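PDB 2YIK: endoglucanase from Clostridium thermocellum, which probably hydrolyses internal beta-1,4-glucosidic bonds of cellulose, as a glycoside hydrolase family 9 endoglucanase. Local coordinates for residues A[297-302]-A[341-346]; A[222-227]-A[282-287]; A[370-375]-A[418-423]; A[364-369]-A[404-409]. One frame throughout, in Å; residues are numbered along the deposited sequence.

In the fold
All four contacts join helices of the catalytic domain, whose family 9 fold is an (alpha/alpha)6 barrel. Along the chain, contact 2 closes before contact 1 opens, and contacts 3 and 4 follow, their segments alternating. Contacts 1 and 2 have centres about 16 Å apart and touch through a probable hydrogen bond between Tyr282 and Glu301, on the successive helices 279-293 and 296-305. Contacts 3 and 4, about 10 Å apart, both use helix 363-373, and Asp407 meets the start of segment 418-423. Between the two pairs the centres lie about 20 to 30 Å apart. Contact 2 is fully buried and the others lie farther out, so the set samples the barrel from interior to periphery.

Contact 1: residues A[297-302]-A[341-346]; sequences HYLDEA and QNFEDR. With CA (calcium ion), chain B.
Two carboxylates grip NH2 of Arg346. Across the contact it bonds Asp300 OD1 at 2.9 Å, nearly straight at 166°, and Glu296 adds a second salt bridge. The bond leaves in the plane of the guanidinium but reaches OD1 from above the carboxylate plane, the two planes standing 76° apart. Arg346 gets there through a bend at chi3 (63°), which swings the guanidinium across the end of Leu299.

Beside this ion pair, CD2 of Leu299 sits almost over the centre of the Phe343 ring, 3.9 Å from the centroid, in a CH-pi contact. The same methyl lies 3.8 Å from Arg346 NH1. One turn of helix 342-350 thus offers helix 296-305 both an aromatic ring and a charge, while its Glu344 binds calcium through both carboxylate oxygens, a site completed by Asn333, Asp337, Ser340 and a water. The paired acids would favour a charged, rotationally restrained guanidinium beside a leucine methyl, near a helix start fastened by metal.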
loop_
_atom_site.group_PDB
_atom_site.type_symbol
_atom_site.label_atom_id
_atom_site.label_comp_id
_atom_site.label_asym_id
_atom_site.label_seq_id
_atom_site.Cartn_x
_atom_site.Cartn_y
_atom_site.Cartn_z
ATOM N N HIS A 297 -2.674 -24.203 -8.891
ATOM C CA HIS A 297 -3.782 -24.043 -7.959
ATOM C C HIS A 297 -4.110 -22.565 -7.719
ATOM O O HIS A 297 -5.279 -22.183 -7.630
ATOM C CB HIS A 297 -3.442 -24.712 -6.626
ATOM C CG HIS A 297 -4.423 -24.415 -5.540
ATOM N ND1 HIS A 297 -5.716 -24.897 -5.545
ATOM C CD2 HIS A 297 -4.313 -23.658 -4.421
ATOM C CE1 HIS A 297 -6.356 -24.452 -4.482
ATOM N NE2 HIS A 297 -5.528 -23.696 -3.782
ATOM N N TYR A 298 -3.072 -21.743 -7.607
ATOM C CA TYR A 298 -3.265 -20.320 -7.376
ATOM C C TYR A 298 -3.918 -19.646 -8.565
ATOM O O TYR A 298 -4.788 -18.791 -8.396
ATOM C CB TYR A 298 -1.930 -19.651 -7.052
ATOM C CG TYR A 298 -1.371 -20.115 -5.734
ATOM C CD1 TYR A 298 -2.102 -19.956 -4.558
ATOM C CD2 TYR A 298 -0.121 -20.732 -5.658
ATOM C CE1 TYR A 298 -1.609 -20.404 -3.335
ATOM C CE2 TYR A 298 0.385 -21.181 -4.444
ATOM C CZ TYR A 298 -0.363 -21.013 -3.286
ATOM O OH TYR A 298 0.140 -21.457 -2.088
ATOM N N LEU A 299 -3.506 -20.026 -9.770
ATOM C CA LEU A 299 -4.097 -19.429 -10.955
ATOM C C LEU A 299 -5.564 -19.845 -11.036
ATOM O O LEU A 299 -6.415 -19.056 -11.459
ATOM C CB LEU A 299 -3.359 -19.873 -12.216
ATOM C CG LEU A 299 -3.692 -19.045 -13.464
ATOM C CD1 LEU A 299 -3.278 -17.577 -13.258
ATOM C CD2 LEU A 299 -2.966 -19.648 -14.668
ATOM N N ASP A 300 -5.859 -21.080 -10.622
ATOM C CA ASP A 300 -7.232 -21.581 -10.634
ATOM C C ASP A 300 -8.085 -20.791 -9.645
ATOM O O ASP A 300 -9.261 -20.530 -9.894
ATOM C CB ASP A 300 -7.297 -23.065 -10.249
ATOM C CG ASP A 300 -6.784 -23.984 -11.344
ATOM O OD1 ASP A 300 -6.823 -23.595 -12.527
ATOM O OD2 ASP A 300 -6.359 -25.114 -11.018
ATOM N N GLU A 301 -7.496 -20.428 -8.508
ATOM C CA GLU A 301 -8.230 -19.657 -7.518
ATOM C C GLU A 301 -8.455 -18.238 -8.034
ATOM O O GLU A 301 -9.516 -17.655 -7.814
ATOM C CB GLU A 301 -7.475 -19.623 -6.187
ATOM C CG GLU A 301 -7.580 -20.923 -5.392
ATOM C CD GLU A 301 -9.020 -21.306 -5.098
ATOM O OE1 GLU A 301 -9.712 -20.572 -4.360
ATOM O OE2 GLU A 301 -9.469 -22.342 -5.621
ATOM N N ALA A 302 -7.461 -17.689 -8.727
ATOM C CA ALA A 302 -7.592 -16.344 -9.270
ATOM C C ALA A 302 -8.694 -16.321 -10.325
ATOM O O ALA A 302 -9.552 -15.439 -10.322
ATOM C CB ALA A 302 -6.274 -15.882 -9.872
ATOM N N GLN A 341 -4.270 -19.824 -26.320
ATOM C CA GLN A 341 -5.469 -19.384 -25.600
ATOM C C GLN A 341 -5.784 -20.196 -24.340
ATOM O O GLN A 341 -6.875 -20.074 -23.779
ATOM C CB GLN A 341 -6.684 -19.431 -26.531
ATOM C CG GLN A 341 -6.753 -18.319 -27.564
ATOM C CD GLN A 341 -6.902 -16.944 -26.932
ATOM O OE1 GLN A 341 -5.960 -16.162 -26.899
ATOM N NE2 GLN A 341 -8.088 -16.654 -26.416
ATOM N N ASN A 342 -4.831 -21.007 -23.889
ATOM C CA ASN A 342 -5.043 -21.836 -22.706
ATOM C C ASN A 342 -5.522 -21.107 -21.460
ATOM O O ASN A 342 -6.534 -21.493 -20.879
ATOM C CB ASN A 342 -3.780 -22.637 -22.371
ATOM C CG ASN A 342 -3.603 -23.835 -23.281
ATOM O OD1 ASN A 342 -2.684 -23.877 -24.101
ATOM N ND2 ASN A 342 -4.500 -24.812 -23.155
ATOM N N PHE A 343 -4.804 -20.067 -21.043
ATOM C CA PHE A 343 -5.194 -19.318 -19.848
ATOM C C PHE A 343 -6.549 -18.637 -20.048
ATOM O O PHE A 343 -7.391 -18.642 -19.152
ATOM C CB PHE A 343 -4.129 -18.267 -19.493
ATOM C CG PHE A 343 -2.870 -18.837 -18.870
ATOM C CD1 PHE A 343 -2.593 -20.205 -18.915
ATOM C CD2 PHE A 343 -1.940 -17.987 -18.269
ATOM C CE1 PHE A 343 -1.403 -20.716 -18.373
ATOM C CE2 PHE A 343 -0.749 -18.484 -17.725
ATOM C CZ PHE A 343 -0.480 -19.851 -17.776
ATOM N N GLU A 344 -6.759 -18.054 -21.224
ATOM C CA GLU A 344 -8.022 -17.383 -21.509
ATOM C C GLU A 344 -9.195 -18.359 -21.443
ATOM O O GLU A 344 -10.228 -18.066 -20.839
ATOM C CB GLU A 344 -8.001 -16.721 -22.894
ATOM C CG GLU A 344 -7.085 -15.517 -23.014
ATOM C CD GLU A 344 -5.649 -15.915 -23.222
ATOM O OE1 GLU A 344 -5.352 -17.130 -23.134
ATOM O OE2 GLU A 344 -4.819 -15.018 -23.464
ATOM N N ASP A 345 -9.035 -19.519 -22.070
ATOM C CA ASP A 345 -10.098 -20.509 -22.072
ATOM C C ASP A 345 -10.317 -21.122 -20.697
ATOM O O ASP A 345 -11.444 -21.476 -20.354
ATOM C CB ASP A 345 -9.816 -21.589 -23.117
ATOM C CG ASP A 345 -9.900 -21.052 -24.529
ATOM O OD1 ASP A 345 -10.502 -19.967 -24.711
ATOM O OD2 ASP A 345 -9.379 -21.710 -25.459
ATOM N N ARG A 346 -9.250 -21.246 -19.914
ATOM C CA ARG A 346 -9.366 -21.781 -18.558
ATOM C C ARG A 346 -10.135 -20.762 -17.719
ATOM O O ARG A 346 -10.995 -21.120 -16.905
ATOM C CB ARG A 346 -7.980 -22.019 -17.942
ATOM C CG ARG A 346 -7.334 -23.366 -18.303
ATOM C CD ARG A 346 -5.887 -23.442 -17.804
ATOM N NE ARG A 346 -5.770 -23.358 -16.345
ATOM C CZ ARG A 346 -4.624 -23.160 -15.696
ATOM N NH1 ARG A 346 -3.491 -23.023 -16.373
ATOM N NH2 ARG A 346 -4.606 -23.096 -14.367
HETATM CA CA CA B . -2.762 -16.737 -23.599
HETATM O O HOH W 1 -2.110 -14.711 -25.150
#

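Contact 2: residues A[222-227]-A[282-287]; sequences TAASLA and YCWAAA
The methyl of Ala224 sits in the tight part of this interface, nested in the corner between the Trp284 indole and the Ala285 backbone. Its CB is 3.2 Å from Trp284 CD1, approaching the five-membered ring obliquely, and 3.6 Å from the CA of Ala285. With nothing larger than a methyl between them, the backbones come very near: the CA atoms of Ala224 and Ala285 are 3.9 Å apart, and the local helix axes approach to 7.9 Å, running roughly parallel at 22°. Trp284 reaches across because its CG lies anti to the backbone N (chi1 170°), which turns the indole along the flank of the neighbouring helix.

Packing is looser on the other flank, where Ala223 CB and Ala285 CB are 4.2 Å apart. No side of this contact faces solvent, since all four touching residues are buried. The indole also meets other aromatic rings, Trp136 and Trp288 edge-to-face, and NE1 has a weak hydrogen bond to Ser132. Close packing through alanines, between helices 216-233 and 279-293, is consistent with neighbouring inner helices, which run parallel in the (alpha/alpha)6 barrel of family 9 glycoside hydrolases.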
loop_
_atom_site.group_PDB
_atom_site.type_symbol
_atom_site.label_atom_id
_atom_site.label_comp_id
_atom_site.label_asym_id
_atom_site.label_seq_id
_atom_site.Cartn_x
_atom_site.Cartn_y
_atom_site.Cartn_z
ATOM N N THR A 222 -2.673 -9.042 2.874
ATOM C CA THR A 222 -1.390 -9.272 3.525
ATOM C C THR A 222 -0.580 -10.362 2.825
ATOM O O THR A 222 0.624 -10.210 2.637
ATOM C CB THR A 222 -1.562 -9.652 5.016
ATOM O OG1 THR A 222 -2.328 -8.641 5.680
ATOM C CG2 THR A 222 -0.195 -9.759 5.700
ATOM N N ALA A 223 -1.233 -11.454 2.436
ATOM C CA ALA A 223 -0.530 -12.533 1.750
ATOM C C ALA A 223 0.078 -12.023 0.444
ATOM O O ALA A 223 1.176 -12.428 0.067
ATOM C CB ALA A 223 -1.481 -13.709 1.471
ATOM N N ALA A 224 -0.637 -11.130 -0.238
ATOM C CA ALA A 224 -0.150 -10.574 -1.496
ATOM C C ALA A 224 1.170 -9.852 -1.263
ATOM O O ALA A 224 2.141 -10.093 -1.972
ATOM C CB ALA A 224 -1.180 -9.616 -2.096
ATOM N N SER A 225 1.196 -8.981 -0.258
ATOM C CA SER A 225 2.394 -8.219 0.089
ATOM C C SER A 225 3.597 -9.128 0.342
ATOM O O SER A 225 4.706 -8.858 -0.126
ATOM C CB SER A 225 2.142 -7.369 1.339
ATOM O OG SER A 225 3.290 -6.606 1.657
ATOM N N LEU A 226 3.373 -10.197 1.099
ATOM C CA LEU A 226 4.434 -11.143 1.411
ATOM C C LEU A 226 4.903 -11.899 0.172
ATOM O O LEU A 226 6.088 -12.205 0.049
ATOM C CB LEU A 226 3.964 -12.115 2.498
ATOM C CG LEU A 226 3.875 -11.437 3.865
ATOM C CD1 LEU A 226 3.022 -12.248 4.823
ATOM C CD2 LEU A 226 5.285 -11.250 4.404
ATOM N N ALA A 227 3.984 -12.199 -0.742
ATOM C CA ALA A 227 4.346 -12.886 -1.977
ATOM C C ALA A 227 5.202 -11.931 -2.811
ATOM O O ALA A 227 6.164 -12.343 -3.452
ATOM C CB ALA A 227 3.100 -13.296 -2.749
ATOM N N TYR A 282 -8.238 -11.250 -2.680
ATOM C CA TYR A 282 -8.022 -12.686 -2.796
ATOM C C TYR A 282 -7.345 -12.989 -4.137
ATOM O O TYR A 282 -6.340 -13.698 -4.185
ATOM C CB TYR A 282 -9.368 -13.417 -2.697
ATOM C CG TYR A 282 -9.265 -14.921 -2.561
ATOM C CD1 TYR A 282 -8.964 -15.517 -1.333
ATOM C CD2 TYR A 282 -9.457 -15.751 -3.667
ATOM C CE1 TYR A 282 -8.857 -16.905 -1.212
ATOM C CE2 TYR A 282 -9.353 -17.135 -3.559
ATOM C CZ TYR A 282 -9.051 -17.707 -2.331
ATOM O OH TYR A 282 -8.927 -19.073 -2.234
ATOM N N CYS A 283 -7.888 -12.431 -5.218
ATOM C CA CYS A 283 -7.332 -12.645 -6.555
ATOM C C CYS A 283 -5.944 -12.022 -6.716
ATOM O O CYS A 283 -5.080 -12.585 -7.383
ATOM C CB CYS A 283 -8.290 -12.098 -7.621
ATOM S SG CYS A 283 -9.816 -13.065 -7.751
ATOM N N TRP A 284 -5.750 -10.864 -6.090
ATOM C CA TRP A 284 -4.481 -10.132 -6.090
ATOM C C TRP A 284 -3.393 -11.030 -5.464
ATOM O O TRP A 284 -2.318 -11.199 -6.031
ATOM C CB TRP A 284 -4.699 -8.836 -5.290
ATOM C CG TRP A 284 -3.517 -7.968 -4.903
ATOM C CD1 TRP A 284 -3.181 -7.605 -3.631
ATOM C CD2 TRP A 284 -2.671 -7.191 -5.768
ATOM N NE1 TRP A 284 -2.204 -6.645 -3.642
ATOM C CE2 TRP A 284 -1.874 -6.364 -4.941
ATOM C CE3 TRP A 284 -2.526 -7.090 -7.158
ATOM C CZ2 TRP A 284 -0.933 -5.464 -5.452
ATOM C CZ3 TRP A 284 -1.587 -6.188 -7.671
ATOM C CH2 TRP A 284 -0.810 -5.384 -6.816
ATOM N N ALA A 285 -3.690 -11.612 -4.307
ATOM C CA ALA A 285 -2.751 -12.507 -3.629
ATOM C C ALA A 285 -2.505 -13.758 -4.480
ATOM O O ALA A 285 -1.363 -14.188 -4.658
ATOM C CB ALA A 285 -3.301 -12.908 -2.270
ATOM N N ALA A 286 -3.584 -14.332 -5.005
ATOM C CA ALA A 286 -3.493 -15.536 -5.826
ATOM C C ALA A 286 -2.611 -15.315 -7.050
ATOM O O ALA A 286 -1.772 -16.157 -7.375
ATOM C CB ALA A 286 -4.892 -15.988 -6.260
ATOM N N ALA A 287 -2.803 -14.186 -7.726
ATOM C CA ALA A 287 -2.011 -13.872 -8.911
ATOM C C ALA A 287 -0.531 -13.774 -8.558
ATOM O O ALA A 287 0.313 -14.311 -9.265
ATOM C CB ALA A 287 -2.482 -12.562 -9.538
#

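Contact 3: residues A[370-375]-A[418-423]; sequences DKWSGG and ANWARS
CA and CB of Ser373 rest on one face of the Trp420 indole. The CA stands 3.5 Å from the centroid of the five-membered ring and only 6° off the ring normal, a well-centred CH-pi contact, while the CB of Ser373 comes to 3.4 Å from Trp420 CG. The backbone of the preceding residue extends the cover toward the six-membered ring: the carbonyl oxygen of Trp372 is 3.5 Å from Trp420 CZ2. Next to it the two tryptophan side chains meet at a slant, with Trp372 CE3 3.9 Å from Trp420 CH2.

The next shell sets these groups in place. A chi1 of 169° swings the Trp420 indole out from its helix to the end of helix 363-373. Ser373 OG turns back to the carbonyl oxygen of Leu369, one turn earlier, so its polar end is spent within its own helix while the carbon side faces the ring. Helix 416-428 has a side-chain-to-backbone bond of its own, from Ser423 OG to the Trp420 carbonyl oxygen at 2.7 Å, in the carbonyl plane and on a lone pair.

Farther out, Val385 from a loop touches both tryptophans, and so does Ala399 of helix 392-408. The last turn of helix 363-373 is therefore packed against helix 416-428, with helix 392-408 filling in beside the two indoles and helix 499-516 meeting Ala418 and Arg422.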
loop_
_atom_site.group_PDB
_atom_site.type_symbol
_atom_site.label_atom_id
_atom_site.label_comp_id
_atom_site.label_asym_id
_atom_site.label_seq_id
_atom_site.Cartn_x
_atom_site.Cartn_y
_atom_site.Cartn_z
ATOM N N ASP A 370 -7.651 4.133 -21.175
ATOM C CA ASP A 370 -8.266 4.992 -22.189
ATOM C C ASP A 370 -9.224 5.930 -21.467
ATOM O O ASP A 370 -9.379 7.091 -21.837
ATOM C CB ASP A 370 -9.069 4.183 -23.213
ATOM C CG ASP A 370 -8.187 3.467 -24.222
ATOM O OD1 ASP A 370 -7.029 3.894 -24.426
ATOM O OD2 ASP A 370 -8.664 2.482 -24.822
ATOM N N LYS A 371 -9.851 5.405 -20.422
ATOM C CA LYS A 371 -10.808 6.166 -19.641
ATOM C C LYS A 371 -10.114 7.297 -18.887
ATOM O O LYS A 371 -10.550 8.451 -18.958
ATOM C CB LYS A 371 -11.539 5.232 -18.669
ATOM C CG LYS A 371 -12.865 5.778 -18.143
ATOM C CD LYS A 371 -13.611 4.772 -17.273
ATOM C CE LYS A 371 -14.133 3.602 -18.090
ATOM N NZ LYS A 371 -15.064 2.757 -17.294
ATOM N N TRP A 372 -9.036 6.967 -18.174
ATOM C CA TRP A 372 -8.283 7.954 -17.398
ATOM C C TRP A 372 -7.478 8.968 -18.215
ATOM O O TRP A 372 -7.454 10.154 -17.897
ATOM C CB TRP A 372 -7.335 7.250 -16.412
ATOM C CG TRP A 372 -7.988 6.887 -15.106
ATOM C CD1 TRP A 372 -8.803 5.814 -14.857
ATOM C CD2 TRP A 372 -7.927 7.637 -13.886
ATOM N NE1 TRP A 372 -9.251 5.852 -13.559
ATOM C CE2 TRP A 372 -8.728 6.955 -12.942
ATOM C CE3 TRP A 372 -7.267 8.810 -13.499
ATOM C CZ2 TRP A 372 -8.894 7.421 -11.633
ATOM C CZ3 TRP A 372 -7.432 9.271 -12.196
ATOM C CH2 TRP A 372 -8.237 8.572 -11.279
ATOM N N SER A 373 -6.820 8.499 -19.266
ATOM C CA SER A 373 -5.988 9.367 -20.090
ATOM C C SER A 373 -6.693 9.973 -21.292
ATOM O O SER A 373 -6.171 10.900 -21.909
ATOM C CB SER A 373 -4.767 8.593 -20.595
ATOM O OG SER A 373 -5.147 7.601 -21.545
ATOM N N GLY A 374 -7.874 9.456 -21.623
ATOM C CA GLY A 374 -8.579 9.939 -22.798
ATOM C C GLY A 374 -9.852 10.745 -22.639
ATOM O O GLY A 374 -10.631 10.848 -23.588
ATOM N N GLY A 375 -10.080 11.309 -21.458
ATOM C CA GLY A 375 -11.273 12.115 -21.268
ATOM C C GLY A 375 -12.480 11.450 -20.627
ATOM O O GLY A 375 -13.549 12.056 -20.561
ATOM N N ALA A 418 2.045 6.735 -20.844
ATOM C CA ALA A 418 3.149 7.288 -20.070
ATOM C C ALA A 418 3.222 8.805 -20.255
ATOM O O ALA A 418 3.473 9.540 -19.302
ATOM C CB ALA A 418 4.461 6.648 -20.500
ATOM N N ASN A 419 3.013 9.272 -21.485
ATOM C CA ASN A 419 3.050 10.705 -21.757
ATOM C C ASN A 419 1.974 11.383 -20.924
ATOM O O ASN A 419 2.197 12.459 -20.366
ATOM C CB ASN A 419 2.821 10.992 -23.247
ATOM C CG ASN A 419 3.917 10.415 -24.123
ATOM O OD1 ASN A 419 5.048 10.239 -23.675
ATOM N ND2 ASN A 419 3.590 10.129 -25.380
ATOM N N TRP A 420 0.806 10.749 -20.838
ATOM C CA TRP A 420 -0.288 11.292 -20.046
ATOM C C TRP A 420 0.103 11.297 -18.567
ATOM O O TRP A 420 -0.121 12.283 -17.854
ATOM C CB TRP A 420 -1.546 10.447 -20.219
ATOM C CG TRP A 420 -2.612 10.794 -19.227
ATOM C CD1 TRP A 420 -3.470 11.851 -19.280
ATOM C CD2 TRP A 420 -2.902 10.100 -18.004
ATOM N NE1 TRP A 420 -4.280 11.861 -18.166
ATOM C CE2 TRP A 420 -3.953 10.799 -17.369
ATOM C CE3 TRP A 420 -2.376 8.959 -17.387
ATOM C CZ2 TRP A 420 -4.488 10.388 -16.139
ATOM C CZ3 TRP A 420 -2.908 8.552 -16.167
ATOM C CH2 TRP A 420 -3.955 9.267 -15.556
ATOM N N ALA A 421 0.671 10.184 -18.108
ATOM C CA ALA A 421 1.092 10.060 -16.712
ATOM C C ALA A 421 2.040 11.206 -16.360
ATOM O O ALA A 421 1.932 11.814 -15.297
ATOM C CB ALA A 421 1.786 8.717 -16.485
ATOM N N ARG A 422 2.967 11.489 -17.269
ATOM C CA ARG A 422 3.928 12.561 -17.063
ATOM C C ARG A 422 3.243 13.918 -16.906
ATOM O O ARG A 422 3.622 14.715 -16.048
ATOM C CB ARG A 422 4.911 12.634 -18.229
ATOM C CG ARG A 422 6.090 13.533 -17.926
ATOM C CD ARG A 422 7.019 13.704 -19.112
ATOM N NE ARG A 422 8.251 14.376 -18.705
ATOM C CZ ARG A 422 9.290 14.591 -19.507
ATOM N NH1 ARG A 422 9.247 14.193 -20.770
ATOM N NH2 ARG A 422 10.380 15.190 -19.038
ATOM N N SER A 423 2.244 14.185 -17.741
ATOM C CA SER A 423 1.531 15.452 -17.659
ATOM C C SER A 423 0.868 15.561 -16.285
ATOM O O SER A 423 0.827 16.634 -15.692
ATOM C CB SER A 423 0.478 15.563 -18.772
ATOM O OG SER A 423 -0.679 14.793 -18.496
#

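Contact 4: residues A[364-369]-A[404-409]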
loop_
_atom_site.group_PDB
_atom_site.type_symbol
_atom_site.label_atom_id
_atom_site.label_comp_id
_atom_site.label_asym_id
_atom_site.label_seq_id
_atom_site.Cartn_x
_atom_site.Cartn_y
_atom_site.Cartn_z
ATOM N N PRO A 364 -8.781 -5.183 -20.135
ATOM C CA PRO A 364 -9.449 -4.415 -19.079
ATOM C C PRO A 364 -8.648 -3.192 -18.629
ATOM O O PRO A 364 -9.222 -2.165 -18.256
ATOM C CB PRO A 364 -9.614 -5.441 -17.963
ATOM C CG PRO A 364 -9.780 -6.724 -18.720
ATOM C CD PRO A 364 -8.696 -6.608 -19.771
ATOM N N ILE A 365 -7.323 -3.305 -18.662
ATOM C CA ILE A 365 -6.466 -2.201 -18.258
ATOM C C ILE A 365 -6.330 -1.185 -19.389
ATOM O O ILE A 365 -6.143 0.006 -19.143
ATOM C CB ILE A 365 -5.076 -2.727 -17.801
ATOM C CG1 ILE A 365 -5.174 -3.249 -16.358
ATOM C CG2 ILE A 365 -4.016 -1.637 -17.935
ATOM C CD1 ILE A 365 -5.573 -2.185 -15.343
ATOM N N GLN A 366 -6.438 -1.647 -20.631
ATOM C CA GLN A 366 -6.358 -0.726 -21.755
ATOM C C GLN A 366 -7.609 0.152 -21.686
ATOM O O GLN A 366 -7.560 1.350 -21.973
ATOM C CB GLN A 366 -6.305 -1.477 -23.089
ATOM C CG GLN A 366 -6.158 -0.547 -24.289
ATOM C CD GLN A 366 -6.218 -1.270 -25.628
ATOM O OE1 GLN A 366 -6.298 -0.637 -26.680
ATOM N NE2 GLN A 366 -6.178 -2.595 -25.593
ATOM N N ASP A 367 -8.730 -0.453 -21.295
ATOM C CA ASP A 367 -9.991 0.273 -21.157
ATOM C C ASP A 367 -9.911 1.272 -20.004
ATOM O O ASP A 367 -10.411 2.389 -20.100
ATOM C CB ASP A 367 -11.147 -0.694 -20.892
ATOM C CG ASP A 367 -11.548 -1.478 -22.124
ATOM O OD1 ASP A 367 -10.972 -1.231 -23.204
ATOM O OD2 ASP A 367 -12.446 -2.338 -22.016
ATOM N N LEU A 368 -9.293 0.849 -18.906
ATOM C CA LEU A 368 -9.137 1.702 -17.736
ATOM C C LEU A 368 -8.296 2.920 -18.103
ATOM O O LEU A 368 -8.641 4.058 -17.782
ATOM C CB LEU A 368 -8.442 0.933 -16.614
ATOM C CG LEU A 368 -8.023 1.736 -15.383
ATOM C CD1 LEU A 368 -9.265 2.235 -14.643
ATOM C CD2 LEU A 368 -7.152 0.854 -14.483
ATOM N N LEU A 369 -7.186 2.662 -18.786
ATOM C CA LEU A 369 -6.279 3.720 -19.196
ATOM C C LEU A 369 -6.855 4.661 -20.249
ATOM O O LEU A 369 -6.571 5.856 -20.225
ATOM C CB LEU A 369 -4.952 3.114 -19.671
ATOM C CG LEU A 369 -4.116 2.505 -18.538
ATOM C CD1 LEU A 369 -2.890 1.812 -19.114
ATOM C CD2 LEU A 369 -3.699 3.599 -17.557
ATOM N N LEU A 404 2.255 3.461 -16.553
ATOM C CA LEU A 404 3.674 3.179 -16.741
ATOM C C LEU A 404 3.973 1.677 -16.791
ATOM O O LEU A 404 4.870 1.242 -17.507
ATOM C CB LEU A 404 4.471 3.872 -15.634
ATOM C CG LEU A 404 4.277 5.397 -15.707
ATOM C CD1 LEU A 404 4.543 6.045 -14.361
ATOM C CD2 LEU A 404 5.189 5.961 -16.788
ATOM N N VAL A 405 3.211 0.889 -16.037
ATOM C CA VAL A 405 3.387 -0.557 -16.039
ATOM C C VAL A 405 2.921 -1.124 -17.393
ATOM O O VAL A 405 3.545 -2.029 -17.953
ATOM C CB VAL A 405 2.585 -1.216 -14.883
ATOM C CG1 VAL A 405 2.442 -2.720 -15.121
ATOM C CG2 VAL A 405 3.293 -0.958 -13.559
ATOM N N TYR A 406 1.832 -0.576 -17.924
ATOM C CA TYR A 406 1.310 -1.034 -19.211
ATOM C C TYR A 406 2.338 -0.783 -20.313
ATOM O O TYR A 406 2.607 -1.667 -21.134
ATOM C CB TYR A 406 0.011 -0.304 -19.567
ATOM C CG TYR A 406 -0.621 -0.781 -20.858
ATOM C CD1 TYR A 406 -0.211 -0.272 -22.091
ATOM C CD2 TYR A 406 -1.621 -1.750 -20.849
ATOM C CE1 TYR A 406 -0.780 -0.719 -23.279
ATOM C CE2 TYR A 406 -2.201 -2.201 -22.029
ATOM C CZ TYR A 406 -1.779 -1.680 -23.240
ATOM O OH TYR A 406 -2.367 -2.100 -24.413
ATOM N N ASP A 407 2.911 0.418 -20.333
ATOM C CA ASP A 407 3.897 0.743 -21.355
ATOM C C ASP A 407 5.152 -0.103 -21.215
ATOM O O ASP A 407 5.751 -0.497 -22.220
ATOM C CB ASP A 407 4.256 2.236 -21.321
ATOM C CG ASP A 407 3.185 3.109 -21.977
ATOM O OD1 ASP A 407 2.194 2.546 -22.488
ATOM O OD2 ASP A 407 3.332 4.352 -21.986
ATOM N N LYS A 408 5.548 -0.388 -19.977
ATOM C CA LYS A 408 6.731 -1.202 -19.768
ATOM C C LYS A 408 6.530 -2.559 -20.431
ATOM O O LYS A 408 7.428 -3.076 -21.100
ATOM C CB LYS A 408 7.008 -1.421 -18.281
ATOM C CG LYS A 408 8.140 -2.416 -18.043
ATOM C CD LYS A 408 8.256 -2.836 -16.586
ATOM C CE LYS A 408 9.180 -4.053 -16.449
ATOM N NZ LYS A 408 9.191 -4.614 -15.068
ATOM N N HIS A 409 5.336 -3.117 -20.269
ATOM C CA HIS A 409 5.040 -4.424 -20.820
ATOM C C HIS A 409 4.562 -4.461 -22.261
ATOM O O HIS A 409 4.147 -5.509 -22.762
ATOM C CB HIS A 409 4.065 -5.132 -19.890
ATOM C CG HIS A 409 4.651 -5.420 -18.547
ATOM N ND1 HIS A 409 5.558 -6.440 -18.338
ATOM C CD2 HIS A 409 4.541 -4.775 -17.362
ATOM C CE1 HIS A 409 5.979 -6.404 -17.091
ATOM N NE2 HIS A 409 5.377 -5.401 -16.474
#
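Apolar packing on Tyr406 dominates the interface. Leu369 CD1 comes to 3.6 Å from Tyr406 CB and 3.9 Å from its CG, crowding the root of the side chain. Farther along the ring, Ile365 CG2 lies 3.8 Å from Tyr406 CD2, the two side chains sliding past each other in opposite directions. Both aliphatic groups approach the ring obliquely. In Tyr406 a chi1 of -177° puts the phenol opposite the amide nitrogen and sends it from helix 392-408 toward helix 363-373.

The polar outer end is looser. Gln366, with its chain extended, runs past the phenol at a slant, its amide plane turned 48° from the ring. Its NE2 is 4.0 Å from Tyr406 OH, a distance that makes this a van der Waals neighbour and not a hydrogen bond.

Aromatic interactions supply the rest of the setting. The Tyr406 ring stacks with His410 and has edge-to-face partners in Trp362 and Tyr417, while Tyr417 also touches Gln366 and Leu369.

The backbones stay well apart: the short axes pass 11.1 Å from each other at 130°, and the gap is spanned by Tyr406, with Leu369 and Ile365 on the same side of its ring. Helix 363-373 is laid steeply across helix 392-408, consistent with an outer helix resting on an inner one in an (alpha/alpha)6 barrel.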